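Local atomic coordinates of antifreeze protein (Marinomonas primoryensis, PDB entry 3P4G), a protein that binds ice, probably through ordered clathrate-like waters held on the surface of its calcium-dependent beta-helix. Residues Val149-Ala155 / Ser169-Met174; Asn173-Asp179 / Leu194-Asp200; Leu208-Gly214 / Gly229-Gly233; Leu267-Gly273 / Arg299-Phe303. All blocks are in the same frame, centred on the assembly; numbering follows the deposited sequence. Where two conformers were deposited one is given.

Contact 1. Residues Val149-Ala155 / Ser169-Met174. With CA (calcium ion), chain J; CA (calcium ion), chain K.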
loop_
_atom_site.group_PDB
_atom_site.type_symbol
_atom_site.label_atom_id
_atom_site.label_comp_id
_atom_site.label_asym_id
_atom_site.label_seq_id
_atom_site.Cartn_x
_atom_site.Cartn_y
_atom_site.Cartn_z
ATOM N N VAL A 149 7.034 -1.529 -5.259
ATOM C CA VAL A 149 6.702 -0.108 -5.257
ATOM C C VAL A 149 7.993 0.628 -4.840
ATOM O O VAL A 149 8.415 0.574 -3.672
ATOM C CB VAL A 149 5.550 0.206 -4.308
ATOM C CG1 VAL A 149 5.397 1.793 -4.150
ATOM C CG2 VAL A 149 4.229 -0.392 -4.859
ATOM N N ASN A 150 8.643 1.281 -5.809
ATOM C CA ASN A 150 9.975 1.920 -5.555
ATOM C C ASN A 150 9.902 3.430 -5.368
ATOM O O ASN A 150 10.856 4.088 -4.876
ATOM C CB ASN A 150 10.916 1.588 -6.680
ATOM C CG ASN A 150 11.259 0.153 -6.695
ATOM O OD1 ASN A 150 11.352 -0.462 -5.640
ATOM N ND2 ASN A 150 11.470 -0.398 -7.881
ATOM N N ALA A 151 8.768 3.990 -5.727
ATOM C CA ALA A 151 8.593 5.417 -5.707
ATOM C C ALA A 151 7.381 5.823 -4.828
ATOM O O ALA A 151 6.959 5.033 -3.952
ATOM C CB ALA A 151 8.447 5.905 -7.185
ATOM N N ALA A 152 6.834 7.031 -5.003
ATOM C CA ALA A 152 5.622 7.407 -4.260
ATOM C C ALA A 152 4.391 6.698 -4.797
ATOM O O ALA A 152 4.245 6.525 -5.998
ATOM C CB ALA A 152 5.355 8.946 -4.291
ATOM N N LEU A 153 3.498 6.285 -3.920
ATOM C CA LEU A 153 2.229 5.757 -4.397
ATOM C C LEU A 153 1.162 6.400 -3.486
ATOM O O LEU A 153 1.089 6.143 -2.275
ATOM C CB LEU A 153 2.192 4.226 -4.346
ATOM C CG LEU A 153 1.004 3.585 -5.088
ATOM C CD1 LEU A 153 1.314 2.084 -5.355
ATOM C CD2 LEU A 153 -0.355 3.694 -4.362
ATOM N N ASN A 154 0.346 7.259 -4.079
ATOM C CA ASN A 154 -0.688 7.964 -3.364
ATOM C C ASN A 154 -2.053 7.467 -3.824
ATOM O O ASN A 154 -2.420 7.691 -4.982
ATOM C CB ASN A 154 -0.503 9.459 -3.632
ATOM C CG ASN A 154 0.757 9.992 -2.980
ATOM O OD1 ASN A 154 1.038 9.680 -1.831
ATOM N ND2 ASN A 154 1.541 10.761 -3.725
ATOM N N ALA A 155 -2.783 6.767 -2.943
ATOM C CA ALA A 155 -4.083 6.197 -3.311
ATOM C C ALA A 155 -5.234 7.241 -3.267
ATOM O O ALA A 155 -6.325 7.050 -3.901
ATOM C CB ALA A 155 -4.371 4.987 -2.423
ATOM N N SER A 169 9.655 -0.145 -1.274
ATOM C CA SER A 169 10.886 0.596 -0.975
ATOM C C SER A 169 10.591 2.085 -1.002
ATOM O O SER A 169 11.359 2.885 -0.434
ATOM C CB SER A 169 11.984 0.255 -1.986
ATOM O OG SER A 169 12.519 -1.073 -1.799
ATOM N N GLY A 170 9.508 2.489 -1.661
ATOM C CA GLY A 170 9.073 3.883 -1.656
ATOM C C GLY A 170 8.074 4.195 -0.543
ATOM O O GLY A 170 8.014 3.484 0.491
ATOM N N ILE A 171 7.340 5.297 -0.703
ATOM C CA ILE A 171 6.388 5.730 0.315
ATOM C C ILE A 171 4.957 5.565 -0.218
ATOM O O ILE A 171 4.569 6.242 -1.197
ATOM C CB ILE A 171 6.647 7.224 0.748
ATOM C CG1 ILE A 171 8.011 7.324 1.447
ATOM C CG2 ILE A 171 5.588 7.647 1.735
ATOM C CD1 ILE A 171 8.556 8.705 1.636
ATOM N N VAL A 172 4.200 4.665 0.415
ATOM C CA VAL A 172 2.777 4.431 0.101
ATOM C C VAL A 172 1.923 5.242 1.090
ATOM O O VAL A 172 2.111 5.146 2.320
ATOM C CB VAL A 172 2.438 2.925 0.241
ATOM C CG1 VAL A 172 0.926 2.653 0.168
ATOM C CG2 VAL A 172 3.160 2.117 -0.808
ATOM N N ASN A 173 1.033 6.062 0.543
ATOM C CA ASN A 173 0.106 6.833 1.346
ATOM C C ASN A 173 -1.298 6.572 0.843
ATOM O O ASN A 173 -1.655 6.935 -0.275
ATOM C CB ASN A 173 0.344 8.298 1.261
ATOM C CG ASN A 173 -0.268 9.028 2.459
ATOM O OD1 ASN A 173 -1.525 8.960 2.784
ATOM N ND2 ASN A 173 0.640 9.640 3.218
ATOM N N MET A 174 -2.079 5.936 1.682
ATOM C CA MET A 174 -3.404 5.538 1.252
ATOM C C MET A 174 -4.429 6.603 1.405
ATOM O O MET A 174 -5.548 6.466 0.869
ATOM C CB MET A 174 -3.818 4.258 1.994
ATOM C CG MET A 174 -2.873 3.061 1.693
ATOM S SD MET A 174 -2.737 2.631 -0.071
ATOM C CE MET A 174 -4.413 2.023 -0.455
HETATM CA CA CA J . -8.550 7.133 -4.354
HETATM CA CA CA K . -7.834 6.397 0.404
HETATM O O HOH W 1 12.259 -2.526 -4.042
HETATM O O HOH W 2 3.707 8.865 -0.939
#
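N173 and L153 meet through an almost straight backbone bond, N173 N lying 2.8 Å from L153 O with an N-H...O angle of 173°. Flanking it in the same parallel ladder are L153 N to I171 O and A155 N to N173 O. Toward the preceding turn V149 O is gripped twice, by S169 N at 2.8 Å and by G170 N at 3.0 Å, whereas I171 N reaches A151 O only weakly. Any CB on G170 would collide with A151 O, which suits glycine here. Two waters join polar groups at the margins of the pair: one molecule joins N150 OD1 to the hydroxyl of S169, which is also held by N188, and another donates to I171 O and to N154 OD1 in one of that residue's two conformers. In this conformer CG of N154 lies anti to the carbonyl carbon (chi1 -69°), laying OD1 3.5 Å from N173 CB, while the N173 amide leads off toward G175. On the buried face V149 CG1 and V172 CG2 touch at 4.0 Å, the two valines crossing at about a right angle. Bent at chi2 and chi3, M174 brings CE to 3.6 Å from A155 CB, and L162 of strand 161-164 packs behind L153, V172 and M174. A155 O and M174 O each bind a different calcium ion, as expected for adjacent coils of a right-handed calcium-binding beta-helix.

Contact 2. Residues Asn173-Asp179 / Leu194-Asp200. With CA (calcium ion), chain L; CA (calcium ion), chain K; CA (calcium ion), chain M.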
loop_
_atom_site.group_PDB
_atom_site.type_symbol
_atom_site.label_atom_id
_atom_site.label_comp_id
_atom_site.label_asym_id
_atom_site.label_seq_id
_atom_site.Cartn_x
_atom_site.Cartn_y
_atom_site.Cartn_z
ATOM N N ASN A 173 1.033 6.062 0.543
ATOM C CA ASN A 173 0.106 6.833 1.346
ATOM C C ASN A 173 -1.298 6.572 0.843
ATOM O O ASN A 173 -1.655 6.935 -0.275
ATOM C CB ASN A 173 0.344 8.298 1.261
ATOM C CG ASN A 173 -0.268 9.028 2.459
ATOM O OD1 ASN A 173 -1.525 8.960 2.784
ATOM N ND2 ASN A 173 0.640 9.640 3.218
ATOM N N MET A 174 -2.079 5.936 1.682
ATOM C CA MET A 174 -3.404 5.538 1.252
ATOM C C MET A 174 -4.429 6.603 1.405
ATOM O O MET A 174 -5.548 6.466 0.869
ATOM C CB MET A 174 -3.818 4.258 1.994
ATOM C CG MET A 174 -2.873 3.061 1.693
ATOM S SD MET A 174 -2.737 2.631 -0.071
ATOM C CE MET A 174 -4.413 2.023 -0.455
ATOM N N GLY A 175 -4.080 7.670 2.107
ATOM C CA GLY A 175 -4.943 8.856 2.150
ATOM C C GLY A 175 -6.220 8.624 2.968
ATOM O O GLY A 175 -6.340 7.642 3.744
ATOM N N THR A 176 -7.162 9.519 2.819
ATOM C CA THR A 176 -8.391 9.461 3.628
ATOM C C THR A 176 -9.217 8.215 3.243
ATOM O O THR A 176 -8.905 7.503 2.253
ATOM C CB THR A 176 -9.272 10.705 3.460
ATOM O OG1 THR A 176 -9.812 10.732 2.128
ATOM C CG2 THR A 176 -8.458 12.055 3.782
ATOM N N ASP A 177 -10.252 7.986 4.045
ATOM C CA ASP A 177 -11.208 6.837 3.869
ATOM C C ASP A 177 -10.577 5.470 4.189
ATOM O O ASP A 177 -9.447 5.391 4.704
ATOM C CB ASP A 177 -11.887 6.949 2.481
ATOM C CG ASP A 177 -12.519 8.308 2.301
ATOM O OD1 ASP A 177 -12.007 9.114 1.479
ATOM O OD2 ASP A 177 -13.518 8.595 3.033
ATOM N N ASN A 178 -11.328 4.412 3.913
ATOM C CA ASN A 178 -11.064 3.086 4.515
ATOM C C ASN A 178 -10.357 2.219 3.471
ATOM O O ASN A 178 -10.956 1.661 2.552
ATOM C CB ASN A 178 -12.332 2.460 4.945
ATOM C CG ASN A 178 -13.113 3.349 5.922
ATOM O OD1 ASN A 178 -12.539 4.076 6.762
ATOM N ND2 ASN A 178 -14.436 3.288 5.816
ATOM N N ASP A 179 -9.055 2.184 3.617
ATOM C CA ASP A 179 -8.192 1.568 2.631
ATOM C C ASP A 179 -7.632 0.205 3.067
ATOM O O ASP A 179 -7.441 -0.044 4.268
ATOM C CB ASP A 179 -6.972 2.453 2.405
ATOM C CG ASP A 179 -7.346 3.891 2.015
ATOM O OD1 ASP A 179 -7.888 4.137 0.904
ATOM O OD2 ASP A 179 -7.062 4.817 2.793
ATOM N N LEU A 194 1.631 4.273 4.927
ATOM C CA LEU A 194 0.869 5.198 5.774
ATOM C C LEU A 194 -0.577 5.051 5.367
ATOM O O LEU A 194 -0.942 5.384 4.230
ATOM C CB LEU A 194 1.409 6.638 5.515
ATOM C CG LEU A 194 2.939 6.740 5.561
ATOM C CD1 LEU A 194 3.405 8.216 5.206
ATOM C CD2 LEU A 194 3.447 6.325 6.939
ATOM N N LEU A 195 -1.396 4.508 6.271
ATOM C CA LEU A 195 -2.817 4.198 5.960
ATOM C C LEU A 195 -3.688 5.457 6.137
ATOM O O LEU A 195 -4.784 5.587 5.537
ATOM C CB LEU A 195 -3.304 2.976 6.786
ATOM C CG LEU A 195 -2.433 1.744 6.667
ATOM C CD1 LEU A 195 -2.927 0.682 7.699
ATOM C CD2 LEU A 195 -2.469 1.136 5.246
ATOM N N ASP A 196 -3.160 6.391 6.927
ATOM C CA ASP A 196 -3.746 7.727 7.149
ATOM C C ASP A 196 -5.153 7.664 7.823
ATOM O O ASP A 196 -5.492 6.674 8.490
ATOM C CB ASP A 196 -3.749 8.484 5.822
ATOM C CG ASP A 196 -3.592 10.013 6.012
ATOM O OD1 ASP A 196 -3.021 10.683 5.162
ATOM O OD2 ASP A 196 -3.988 10.532 7.058
ATOM N N THR A 197 -5.977 8.683 7.635
ATOM C CA THR A 197 -7.323 8.674 8.260
ATOM C C THR A 197 -8.184 7.523 7.702
ATOM O O THR A 197 -7.904 6.950 6.625
ATOM C CB THR A 197 -8.053 10.028 8.157
ATOM O OG1 THR A 197 -8.626 10.188 6.854
ATOM C CG2 THR A 197 -7.108 11.228 8.483
ATOM N N GLY A 198 -9.249 7.185 8.418
ATOM C CA GLY A 198 -10.076 6.041 8.035
ATOM C C GLY A 198 -9.725 4.787 8.823
ATOM O O GLY A 198 -8.690 4.690 9.552
ATOM N N ASP A 199 -10.633 3.805 8.548
ATOM C CA ASP A 199 -10.510 2.507 9.271
ATOM C C ASP A 199 -9.816 1.584 8.302
ATOM O O ASP A 199 -10.437 1.073 7.356
ATOM C CB ASP A 199 -11.872 1.958 9.702
ATOM C CG ASP A 199 -12.493 2.760 10.828
ATOM O OD1 ASP A 199 -11.770 3.552 11.465
ATOM O OD2 ASP A 199 -13.698 2.663 11.147
ATOM N N ASP A 200 -8.449 1.484 8.390
ATOM C CA ASP A 200 -7.646 0.824 7.350
ATOM C C ASP A 200 -7.146 -0.559 7.718
ATOM O O ASP A 200 -6.973 -0.831 8.913
ATOM C CB ASP A 200 -6.446 1.690 7.047
ATOM C CG ASP A 200 -6.845 3.155 6.666
ATOM O OD1 ASP A 200 -7.339 3.435 5.555
ATOM O OD2 ASP A 200 -6.621 4.030 7.488
HETATM CA CA CA L . -7.077 5.625 4.992
HETATM CA CA CA K . -7.834 6.397 0.404
HETATM CA CA CA M . -6.344 4.773 9.690
HETATM O O HOH W 3 -11.210 9.029 6.501
#
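D179 and D200 adopt the same first torsion, CG anti to the carbonyl carbon (chi1 -55° and -54°), which turns both carboxylates inward so that D179 OD2 and D200 OD1 share one calcium ion, each 2.3 Å from it. Backbone carbonyls of G175, D177, L195 and T197 complete its six ligands. D200 OD1 has a second task, accepting D179 N at 2.9 Å from the anti side of the carboxylate, slightly out of its plane. At the outer bend N178 OD1 takes D199 N in a short, nearly straight bond of 2.6 Å, the donor tilted 31° from the carbonyl plane. G198 CA faces D177 O closely, and a CB there would clash with it. One water spans D177 N and the hydroxyl of T197. N173 closes the other end: its OD1 receives G175 N at 2.9 Å on an in-plane lone pair, an Asx turn, while ND2 lies 3.7 Å from L194 CD1. Without the amide, as with an alanine here, G175 N would probably lose this acceptor and the start of the calcium loop could shift. Beside it M174 N bonds to L194 O at 2.8 Å. Each aspartate gives its other oxygen to a neighbouring calcium, D179 OD1 to one and D200 OD2 to another, so the carboxylates bridge successive ions; such bridging probably keeps both ionised and ties metal binding to the stacking of the coils.

Contact 3. Residues Leu208-Gly214 / Gly229-Gly233. With CA (calcium ion), chain M; CA (calcium ion), chain N.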
loop_
_atom_site.group_PDB
_atom_site.type_symbol
_atom_site.label_atom_id
_atom_site.label_comp_id
_atom_site.label_asym_id
_atom_site.label_seq_id
_atom_site.Cartn_x
_atom_site.Cartn_y
_atom_site.Cartn_z
ATOM N N LEU A 208 8.963 -6.420 8.089
ATOM C CA LEU A 208 8.884 -4.960 8.202
ATOM C C LEU A 208 10.207 -4.420 8.711
ATOM O O LEU A 208 10.507 -4.534 9.926
ATOM C CB LEU A 208 7.772 -4.549 9.176
ATOM C CG LEU A 208 7.645 -3.046 9.433
ATOM C CD1 LEU A 208 7.462 -2.263 8.142
ATOM C CD2 LEU A 208 6.492 -2.743 10.415
ATOM N N PHE A 209 11.014 -3.890 7.779
ATOM C CA PHE A 209 12.263 -3.211 8.094
ATOM C C PHE A 209 12.083 -1.685 8.027
ATOM O O PHE A 209 12.896 -0.948 8.625
ATOM C CB PHE A 209 13.389 -3.654 7.149
ATOM C CG PHE A 209 13.670 -5.142 7.161
ATOM C CD1 PHE A 209 13.486 -5.900 8.316
ATOM C CD2 PHE A 209 14.143 -5.756 6.025
ATOM C CE1 PHE A 209 13.772 -7.275 8.302
ATOM C CE2 PHE A 209 14.463 -7.133 6.001
ATOM C CZ PHE A 209 14.280 -7.881 7.142
ATOM N N GLY A 210 11.052 -1.216 7.310
ATOM C CA GLY A 210 10.707 0.247 7.227
ATOM C C GLY A 210 9.676 0.645 8.275
ATOM O O GLY A 210 9.791 0.255 9.437
ATOM N N GLU A 211 8.660 1.397 7.877
ATOM C CA GLU A 211 7.674 1.923 8.816
ATOM C C GLU A 211 6.257 1.699 8.308
ATOM O O GLU A 211 6.002 1.749 7.079
ATOM C CB GLU A 211 7.892 3.438 9.005
ATOM C CG GLU A 211 9.315 3.786 9.540
ATOM C CD GLU A 211 9.385 5.186 10.078
ATOM O OE1 GLU A 211 9.017 6.132 9.337
ATOM O OE2 GLU A 211 9.791 5.334 11.246
ATOM N N VAL A 212 5.346 1.544 9.261
ATOM C CA VAL A 212 3.896 1.446 9.013
ATOM C C VAL A 212 3.211 2.402 9.993
ATOM O O VAL A 212 3.593 2.504 11.171
ATOM C CB VAL A 212 3.383 0.018 9.237
ATOM C CG1 VAL A 212 1.830 -0.041 9.415
ATOM C CG2 VAL A 212 3.886 -0.924 8.143
ATOM N N ASP A 213 2.195 3.110 9.486
ATOM C CA ASP A 213 1.431 4.001 10.348
ATOM C C ASP A 213 -0.039 3.761 10.009
ATOM O O ASP A 213 -0.452 3.937 8.845
ATOM C CB ASP A 213 1.808 5.459 10.047
ATOM C CG ASP A 213 1.340 6.424 11.125
ATOM O OD1 ASP A 213 0.271 6.213 11.723
ATOM O OD2 ASP A 213 2.140 7.336 11.490
ATOM N N GLY A 214 -0.809 3.383 11.017
ATOM C CA GLY A 214 -2.273 3.132 10.852
ATOM C C GLY A 214 -3.015 4.457 10.680
ATOM O O GLY A 214 -4.107 4.533 10.043
ATOM N N GLY A 229 11.570 -2.567 12.105
ATOM C CA GLY A 229 11.306 -1.132 11.892
ATOM C C GLY A 229 10.225 -0.632 12.868
ATOM O O GLY A 229 10.158 -1.086 14.019
ATOM N N ASN A 230 9.364 0.262 12.421
ATOM C CA ASN A 230 8.445 0.916 13.350
ATOM C C ASN A 230 7.024 0.668 12.943
ATOM O O ASN A 230 6.705 0.716 11.767
ATOM C CB ASN A 230 8.696 2.416 13.376
ATOM C CG ASN A 230 10.085 2.757 13.851
ATOM O OD1 ASN A 230 10.739 3.660 13.308
ATOM N ND2 ASN A 230 10.555 2.048 14.850
ATOM N N ILE A 231 6.162 0.470 13.930
ATOM C CA ILE A 231 4.713 0.414 13.688
ATOM C C ILE A 231 4.053 1.442 14.624
ATOM O O ILE A 231 4.316 1.418 15.830
ATOM C CB ILE A 231 4.114 -0.984 14.017
ATOM C CG1 ILE A 231 4.712 -2.089 13.151
ATOM C CG2 ILE A 231 2.527 -0.959 13.881
ATOM C CD1 ILE A 231 4.301 -3.529 13.580
ATOM N N GLN A 232 3.207 2.320 14.066
ATOM C CA GLN A 232 2.371 3.222 14.853
ATOM C C GLN A 232 0.912 2.850 14.583
ATOM O O GLN A 232 0.521 2.802 13.423
ATOM C CB GLN A 232 2.656 4.685 14.419
ATOM C CG GLN A 232 1.746 5.709 15.040
ATOM C CD GLN A 232 1.796 5.680 16.564
ATOM O OE1 GLN A 232 0.815 5.342 17.247
ATOM N NE2 GLN A 232 2.963 6.049 17.103
ATOM N N GLY A 233 0.132 2.577 15.623
ATOM C CA GLY A 233 -1.295 2.272 15.429
ATOM C C GLY A 233 -2.042 3.576 15.185
ATOM O O GLY A 233 -3.096 3.566 14.497
HETATM CA CA CA M . -6.344 4.773 9.690
HETATM CA CA CA N . -5.386 4.082 14.243
#
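The carboxylate of E211 and the amide of N230 run side by side with their planes 59° apart, and the carboxylate of D213 lies likewise beside Q232. Both pairs stand on one face of two parallel strands, 211-213 and 230-232, whose axes are 4.8 Å apart as neighbouring rungs of the beta-helix. E211 OE2 comes within 2.8 Å of N230 OD1 as modelled; since both are acceptors, no bond is assigned, and the firm partner of E211 is K192, which forms a salt bridge with OE1. D213 has CG anti to its backbone nitrogen (chi1 -165°), a torsion that sets OD1 3.7 Å from Q232 CG and lets the carboxylate bond to G215. With an alanine in its place, G215 would probably lose this partner, and the aliphatic part of Q232 would be left with less cover. Beneath these groups the backbone ladder runs from N230 N to G210 O, through V212 N to N230 O and Q232 N to V212 O, and ends with G214 N only 2.8 Å from Q232 O. G229 has no room for a side chain, as a CB would strike G210 O. G214 O and G233 O then bind successive calcium ions. On the opposite, buried face I221 touches V212 and I231, and L208 crosses I231 so tightly that L208 CD2 sits 3.3 Å from I231 CG1.

Contact 4. Residues Leu267-Gly273 / Arg299-Phe303; sequences LHGTVAG and RVANF. With CA (calcium ion), chain P.
V271 and V300 meet in the tight half of the contact, where V271 CG2 lies 3.9 Å from V300 CG1 and 3.8 Å from F303 CE1. CG1 of V271 is anti to the carbonyl carbon (chi1 -64°), which leaves CG2 between the backbone nitrogen and the carbonyl carbon, directed at the valine and the ring together. L267 CD2 packs on the same methyl of V300, 3.7 Å from CG1. G273 rests over one face of F303: its CA is 4.2 Å from the ring centroid, 24° off the normal, a CH-pi contact. I280 backs L267, V300 and F303. The more open side carries R299, bent at chi3, whose aliphatic part slides past L267 in the opposite direction while its guanidinium gathers with backbone carbonyls. H268 O lies over one face of that group, and L267 O is 2.9 Å from R299 NH1, in an arrangement likely to favour the positive charge. A water accepts from V271 N and donates to R299 O, filling the place of a direct backbone bond. G273 O still binds calcium, but strand 270-272 is the last of its parallel sheet: in place of a next strand on this face, the end of helix 294-300 and the turn after it cover it, a cap such as commonly closes a beta-helix.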
loop_
_atom_site.group_PDB
_atom_site.type_symbol
_atom_site.label_atom_id
_atom_site.label_comp_id
_atom_site.label_asym_id
_atom_site.label_seq_id
_atom_site.Cartn_x
_atom_site.Cartn_y
_atom_site.Cartn_z
ATOM N N LEU A 267 9.998 -11.420 21.376
ATOM C CA LEU A 267 9.767 -9.991 21.498
ATOM C C LEU A 267 10.977 -9.320 22.153
ATOM O O LEU A 267 11.145 -9.377 23.392
ATOM C CB LEU A 267 8.470 -9.693 22.316
ATOM C CG LEU A 267 8.188 -8.205 22.464
ATOM C CD1 LEU A 267 7.871 -7.585 21.050
ATOM C CD2 LEU A 267 6.999 -7.981 23.429
ATOM N N HIS A 268 11.830 -8.731 21.316
ATOM C CA HIS A 268 13.023 -8.043 21.832
ATOM C C HIS A 268 12.881 -6.533 21.798
ATOM O O HIS A 268 13.662 -5.831 22.478
ATOM C CB HIS A 268 14.270 -8.473 21.070
ATOM C CG HIS A 268 14.494 -9.948 21.115
ATOM N ND1 HIS A 268 15.008 -10.586 22.220
ATOM C CD2 HIS A 268 14.207 -10.922 20.219
ATOM C CE1 HIS A 268 15.068 -11.888 21.995
ATOM N NE2 HIS A 268 14.586 -12.119 20.789
ATOM N N GLY A 269 11.933 -6.044 20.994
ATOM C CA GLY A 269 11.849 -4.601 20.694
ATOM C C GLY A 269 11.050 -3.794 21.686
ATOM O O GLY A 269 10.611 -4.321 22.698
ATOM N N THR A 270 10.908 -2.502 21.412
ATOM C CA THR A 270 10.179 -1.582 22.326
ATOM C C THR A 270 8.695 -1.609 21.958
ATOM O O THR A 270 8.331 -1.468 20.768
ATOM C CB THR A 270 10.756 -0.143 22.205
ATOM O OG1 THR A 270 12.110 -0.164 22.685
ATOM C CG2 THR A 270 9.914 0.945 23.036
ATOM N N VAL A 271 7.840 -1.774 22.958
ATOM C CA VAL A 271 6.387 -1.845 22.699
ATOM C C VAL A 271 5.661 -0.939 23.682
ATOM O O VAL A 271 6.007 -0.891 24.877
ATOM C CB VAL A 271 5.792 -3.297 22.777
ATOM C CG1 VAL A 271 6.376 -4.178 21.688
ATOM C CG2 VAL A 271 6.016 -3.967 24.190
ATOM N N ALA A 272 4.693 -0.190 23.164
ATOM C CA ALA A 272 3.910 0.755 24.001
ATOM C C ALA A 272 2.452 0.733 23.664
ATOM O O ALA A 272 2.059 0.830 22.493
ATOM C CB ALA A 272 4.463 2.190 23.877
ATOM N N GLY A 273 1.631 0.602 24.693
ATOM C CA GLY A 273 0.171 0.746 24.527
ATOM C C GLY A 273 -0.212 2.224 24.340
ATOM O O GLY A 273 -1.243 2.524 23.667
ATOM N N ARG A 299 9.763 -4.590 29.500
ATOM C CA ARG A 299 9.402 -4.156 28.115
ATOM C C ARG A 299 7.879 -3.991 27.961
ATOM O O ARG A 299 7.400 -3.075 27.235
ATOM C CB ARG A 299 9.948 -5.251 27.155
ATOM C CG ARG A 299 9.503 -5.278 25.675
ATOM C CD ARG A 299 10.407 -6.249 24.817
ATOM N NE ARG A 299 11.819 -6.022 25.146
ATOM C CZ ARG A 299 12.647 -6.916 25.643
ATOM N NH1 ARG A 299 12.299 -8.211 25.794
ATOM N NH2 ARG A 299 13.895 -6.536 25.916
ATOM N N VAL A 300 7.135 -4.886 28.626
ATOM C CA VAL A 300 5.660 -4.950 28.411
ATOM C C VAL A 300 4.843 -4.387 29.558
ATOM O O VAL A 300 3.607 -4.388 29.478
ATOM C CB VAL A 300 5.152 -6.402 28.055
ATOM C CG1 VAL A 300 5.843 -6.905 26.766
ATOM C CG2 VAL A 300 5.340 -7.368 29.254
ATOM N N ALA A 301 5.529 -3.945 30.612
ATOM C CA ALA A 301 4.879 -3.452 31.825
ATOM C C ALA A 301 3.946 -2.281 31.624
ATOM O O ALA A 301 3.038 -2.079 32.446
ATOM C CB ALA A 301 5.915 -3.094 32.867
ATOM N N ASN A 302 4.132 -1.522 30.547
ATOM C CA ASN A 302 3.272 -0.382 30.285
ATOM C C ASN A 302 1.835 -0.814 29.860
ATOM O O ASN A 302 0.894 -0.028 29.997
ATOM C CB ASN A 302 3.922 0.550 29.268
ATOM C CG ASN A 302 4.083 -0.103 27.905
ATOM O OD1 ASN A 302 5.123 -0.760 27.602
ATOM N ND2 ASN A 302 3.062 0.002 27.115
ATOM N N PHE A 303 1.684 -2.088 29.451
ATOM C CA PHE A 303 0.367 -2.599 29.019
ATOM C C PHE A 303 -0.559 -2.865 30.197
ATOM O O PHE A 303 -0.141 -3.463 31.190
ATOM C CB PHE A 303 0.496 -3.852 28.185
ATOM C CG PHE A 303 0.823 -3.561 26.754
ATOM C CD1 PHE A 303 2.150 -3.309 26.371
ATOM C CD2 PHE A 303 -0.211 -3.521 25.780
ATOM C CE1 PHE A 303 2.443 -2.972 24.996
ATOM C CE2 PHE A 303 0.060 -3.212 24.430
ATOM C CZ PHE A 303 1.388 -2.946 24.039
HETATM CA CA CA P . -3.483 2.887 23.324
HETATM O O HOH W 4 9.064 -1.579 25.700
#

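The four contacts follow one another along the chain and along the axis of the beta-helix. Contacts 1, 3 and 4 reach the same parallel face through strands 153-154, 171-173, 211-213, 230-232 and 270-272. Contact 2 lies in the calcium-binding turns that follow strands 171-173 and 192-194, its centre about 13 Å from that of contact 1 and about 14 Å from that of contact 3. It shares N173, M174 and a calcium ion with contact 1, and another calcium ion with contact 3. Contact 4 lies about 29 Å from contact 1, centre to centre, where the repeating coils give way to a helical cap. Strand pairing and a row of calcium ions thus build one long, regular rod.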